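Local coordinates for protein catechol 2,3-dioxygenase (Pseudomonas sp. KL28, PDB 3HPY) that probably cleaves the ring of catechol next to its paired hydroxyls, using molecular oxygen and a mononuclear iron centre, in the breakdown of aromatic hydrocarbons, at residues L214-F219 with G263-T268. Sequence-based numbering, arbitrary orientation.
Sequences LHHCSF and GNRFET. With FE (Fe (III) ion), chain I; MCT (4-methylcatechol), chain J.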
ATOM      1  N   LEU C 214       5.005  30.686 -10.877  1.00 35.46           N
ATOM      2  CA  LEU C 214       4.874  29.244 -10.953  1.00 35.57           C
ATOM      3  C   LEU C 214       4.865  28.660  -9.551  1.00 34.24           C
ATOM      4  O   LEU C 214       5.862  28.753  -8.836  1.00 35.37           O
ATOM      5  CB  LEU C 214       6.040  28.661 -11.757  1.00 36.10           C
ATOM      6  CG  LEU C 214       6.238  27.140 -11.850  1.00 36.97           C
ATOM      7  CD1 LEU C 214       7.082  26.668 -10.686  1.00 37.95           C
ATOM      8  CD2 LEU C 214       4.899  26.424 -11.891  1.00 35.54           C
ATOM      9  N   HIS C 215       3.742  28.078  -9.145  1.00 31.93           N
ATOM     10  CA  HIS C 215       3.676  27.476  -7.819  1.00 31.18           C
ATOM     11  C   HIS C 215       4.410  26.138  -7.879  1.00 29.67           C
ATOM     12  O   HIS C 215       5.303  25.872  -7.072  1.00 29.68           O
ATOM     13  CB  HIS C 215       2.231  27.245  -7.369  1.00 29.75           C
ATOM     14  CG  HIS C 215       2.108  26.877  -5.921  1.00 30.96           C
ATOM     15  ND1 HIS C 215       1.879  27.811  -4.932  1.00 31.82           N
ATOM     16  CD2 HIS C 215       2.239  25.687  -5.289  1.00 29.10           C
ATOM     17  CE1 HIS C 215       1.877  27.214  -3.754  1.00 30.71           C
ATOM     18  NE2 HIS C 215       2.094  25.924  -3.943  1.00 31.42           N
ATOM     19  N   HIS C 216       4.042  25.303  -8.844  1.00 27.83           N
ATOM     20  CA  HIS C 216       4.687  24.008  -8.996  1.00 25.39           C
ATOM     21  C   HIS C 216       4.182  23.224 -10.194  1.00 26.12           C
ATOM     22  O   HIS C 216       3.068  23.444 -10.667  1.00 24.30           O
ATOM     23  CB  HIS C 216       4.459  23.152  -7.755  1.00 24.34           C
ATOM     24  CG  HIS C 216       3.061  22.634  -7.628  1.00 20.65           C
ATOM     25  ND1 HIS C 216       2.085  23.293  -6.916  1.00 21.86           N
ATOM     26  CD2 HIS C 216       2.481  21.508  -8.109  1.00 21.45           C
ATOM     27  CE1 HIS C 216       0.965  22.599  -6.961  1.00 20.92           C
ATOM     28  NE2 HIS C 216       1.175  21.509  -7.678  1.00 22.01           N
ATOM     29  N   CYS C 217       5.022  22.316 -10.679  1.00 25.18           N
ATOM     30  CA  CYS C 217       4.657  21.416 -11.769  1.00 27.57           C
ATOM     31  C   CYS C 217       4.451  20.096 -11.028  1.00 28.91           C
ATOM     32  O   CYS C 217       5.188  19.803 -10.083  1.00 28.61           O
ATOM     33  CB  CYS C 217       5.796  21.271 -12.784  1.00 26.33           C
ATOM     34  SG  CYS C 217       5.877  22.586 -14.034  1.00 27.96           S
ATOM     35  N   SER C 218       3.470  19.298 -11.438  1.00 28.13           N
ATOM     36  CA  SER C 218       3.214  18.048 -10.730  1.00 28.06           C
ATOM     37  C   SER C 218       3.414  16.762 -11.519  1.00 26.95           C
ATOM     38  O   SER C 218       3.110  16.687 -12.711  1.00 26.30           O
ATOM     39  CB  SER C 218       1.806  18.053 -10.152  1.00 26.07           C
ATOM     40  OG  SER C 218       1.564  16.839  -9.462  1.00 23.76           O
ATOM     41  N   PHE C 219       3.911  15.749 -10.816  1.00 26.63           N
ATOM     42  CA  PHE C 219       4.185  14.445 -11.400  1.00 27.01           C
ATOM     43  C   PHE C 219       3.352  13.355 -10.734  1.00 27.34           C
ATOM     44  O   PHE C 219       3.210  13.317  -9.505  1.00 28.21           O
ATOM     45  CB  PHE C 219       5.683  14.134 -11.286  1.00 27.15           C
ATOM     46  CG  PHE C 219       6.557  15.116 -12.023  1.00 27.25           C
ATOM     47  CD1 PHE C 219       6.882  16.346 -11.457  1.00 26.42           C
ATOM     48  CD2 PHE C 219       7.020  14.824 -13.303  1.00 29.33           C
ATOM     49  CE1 PHE C 219       7.650  17.271 -12.150  1.00 28.41           C
ATOM     50  CE2 PHE C 219       7.791  15.741 -14.016  1.00 30.41           C
ATOM     51  CZ  PHE C 219       8.109  16.971 -13.439  1.00 30.21           C
ATOM     52  N   GLY C 263      15.127  26.152  -6.554  1.00 31.46           N
ATOM     53  CA  GLY C 263      13.983  26.722  -5.866  1.00 29.98           C
ATOM     54  C   GLY C 263      12.650  26.525  -6.577  1.00 29.46           C
ATOM     55  O   GLY C 263      11.622  27.044  -6.145  1.00 29.38           O
ATOM     56  N   ASN C 264      12.657  25.782  -7.675  1.00 28.42           N
ATOM     57  CA  ASN C 264      11.423  25.500  -8.391  1.00 28.09           C
ATOM     58  C   ASN C 264      10.705  24.385  -7.632  1.00 26.57           C
ATOM     59  O   ASN C 264      11.222  23.269  -7.521  1.00 25.50           O
ATOM     60  CB  ASN C 264      11.720  25.018  -9.808  1.00 28.47           C
ATOM     61  CG  ASN C 264      12.385  26.076 -10.661  1.00 30.48           C
ATOM     62  OD1 ASN C 264      13.390  25.809 -11.327  1.00 32.90           O
ATOM     63  ND2 ASN C 264      11.822  27.280 -10.660  1.00 31.32           N
ATOM     64  N   ARG C 265       9.520  24.682  -7.112  1.00 26.52           N
ATOM     65  CA  ARG C 265       8.743  23.688  -6.390  1.00 25.07           C
ATOM     66  C   ARG C 265       8.128  22.689  -7.371  1.00 25.89           C
ATOM     67  O   ARG C 265       7.643  23.066  -8.444  1.00 26.22           O
ATOM     68  CB  ARG C 265       7.612  24.353  -5.602  1.00 26.18           C
ATOM     69  CG  ARG C 265       6.741  23.361  -4.835  1.00 26.81           C
ATOM     70  CD  ARG C 265       5.477  23.990  -4.247  1.00 29.74           C
ATOM     71  NE  ARG C 265       5.730  24.897  -3.127  1.00 32.89           N
ATOM     72  CZ  ARG C 265       5.534  26.211  -3.179  1.00 33.10           C
ATOM     73  NH1 ARG C 265       5.088  26.769  -4.294  1.00 32.25           N
ATOM     74  NH2 ARG C 265       5.765  26.964  -2.112  1.00 32.30           N
ATOM     75  N   PHE C 266       8.160  21.413  -7.010  1.00 24.84           N
ATOM     76  CA  PHE C 266       7.547  20.388  -7.836  1.00 24.47           C
ATOM     77  C   PHE C 266       6.695  19.537  -6.899  1.00 26.67           C
ATOM     78  O   PHE C 266       6.768  19.684  -5.672  1.00 25.47           O
ATOM     79  CB  PHE C 266       8.608  19.537  -8.543  1.00 25.73           C
ATOM     80  CG  PHE C 266       9.421  18.672  -7.623  1.00 29.54           C
ATOM     81  CD1 PHE C 266       9.039  17.357  -7.363  1.00 29.74           C
ATOM     82  CD2 PHE C 266      10.576  19.161  -7.026  1.00 29.23           C
ATOM     83  CE1 PHE C 266       9.795  16.547  -6.527  1.00 30.30           C
ATOM     84  CE2 PHE C 266      11.335  18.355  -6.191  1.00 30.31           C
ATOM     85  CZ  PHE C 266      10.946  17.047  -5.941  1.00 29.72           C
ATOM     86  N   GLU C 267       5.873  18.666  -7.471  1.00 25.38           N
ATOM     87  CA  GLU C 267       5.019  17.803  -6.662  1.00 24.90           C
ATOM     88  C   GLU C 267       4.984  16.382  -7.212  1.00 25.99           C
ATOM     89  O   GLU C 267       5.058  16.174  -8.434  1.00 24.69           O
ATOM     90  CB  GLU C 267       3.598  18.374  -6.630  1.00 24.45           C
ATOM     91  CG  GLU C 267       2.538  17.475  -6.017  1.00 24.59           C
ATOM     92  CD  GLU C 267       1.127  17.982  -6.300  1.00 27.38           C
ATOM     93  OE1 GLU C 267       0.840  18.288  -7.474  1.00 27.26           O
ATOM     94  OE2 GLU C 267       0.306  18.069  -5.365  1.00 26.38           O
ATOM     95  N   THR C 268       4.907  15.414  -6.300  1.00 26.08           N
ATOM     96  CA  THR C 268       4.785  14.002  -6.658  1.00 28.56           C
ATOM     97  C   THR C 268       3.503  13.571  -5.961  1.00 31.33           C
ATOM     98  O   THR C 268       3.450  13.536  -4.728  1.00 32.00           O
ATOM     99  CB  THR C 268       5.916  13.111  -6.085  1.00 28.94           C
ATOM    100  OG1 THR C 268       6.021  13.326  -4.673  1.00 30.50           O
ATOM    101  CG2 THR C 268       7.233  13.398  -6.756  1.00 30.58           C
TER
HETATM  102 FE    FE I 310      -0.547  19.915  -7.708  1.00 31.11          FE
HETATM  103  C1  MCT J 311      -4.035  21.395  -4.378  1.00 49.03           C
HETATM  104  C2  MCT J 311      -2.798  21.735  -4.950  1.00 49.97           C
HETATM  105  C3  MCT J 311      -2.218  20.868  -5.905  1.00 50.26           C
HETATM  106  O3  MCT J 311      -1.039  21.185  -6.448  1.00 51.71           O
HETATM  107  C4  MCT J 311      -2.874  19.668  -6.295  1.00 50.26           C
HETATM  108  O4  MCT J 311      -2.296  18.848  -7.217  1.00 50.24           O
HETATM  109  C5  MCT J 311      -4.127  19.327  -5.716  1.00 49.97           C
HETATM  110  C6  MCT J 311      -4.700  20.202  -4.758  1.00 50.08           C
HETATM  111  C   MCT J 311      -4.654  22.302  -3.362  1.00 50.11           C
HETATM  112  O   HOH W   1       7.704  27.255  -7.507  1.00 30.69           O
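His216 and Glu267 meet at the iron, each lending one atom from its own strand: NE2 of His216 lies 2.4 Å from the metal and OE1 of Glu267 lies 2.1 Å from it. The ring and the carboxylate are turned steeply to each other, at 76°. An imidazole nitrogen and a carboxylate oxygen both suit iron; His154 is the third protein ligand, and 4-methylcatechol chelates the metal through O3 and O4. Glu267 reaches the site because its chain runs extended, with CG anti to the backbone N (chi1 170°). Its second oxygen, OE2, is hydrogen-bonded to Thr255 OG1, while OE1 also accepts from the hydroxyl of Ser218, although OE1 is less surely placed. Serine is small enough to stand beside the carboxylate and also touch His154.

This two-histidine, one-carboxylate facial triad is characteristic of the type I extradiol dioxygenases, which are built from paired βαβββ modules of the vicinal oxygen chelate fold. Here strands 213-220 and 265-270 run parallel, joined by hydrogen bonds from Glu267 N to Cys217 O (2.9 Å) and from Phe219 N to Glu267 O (2.7 Å). Ser218 pairs with Glu267 in this register, and both side chains lie on the iron side, whereas Cys217, Phe219, Phe266 and Thr268 line the other face.

Farther out, Arg265 lays its guanidinium on the His215 ring, centres 3.9 Å apart and planes at 22°. Its bend at chi3 helps bring NH1 over the ring centre, where it also hydrogen-bonds His215 O at 2.9 Å, tilted out of the carbonyl plane. Arginine can do both while its NE pairs with Asp242. Where His215 and His216 form a classic bulge opposite Leu156, a water links both Leu214 O and His215 O to Arg265 N.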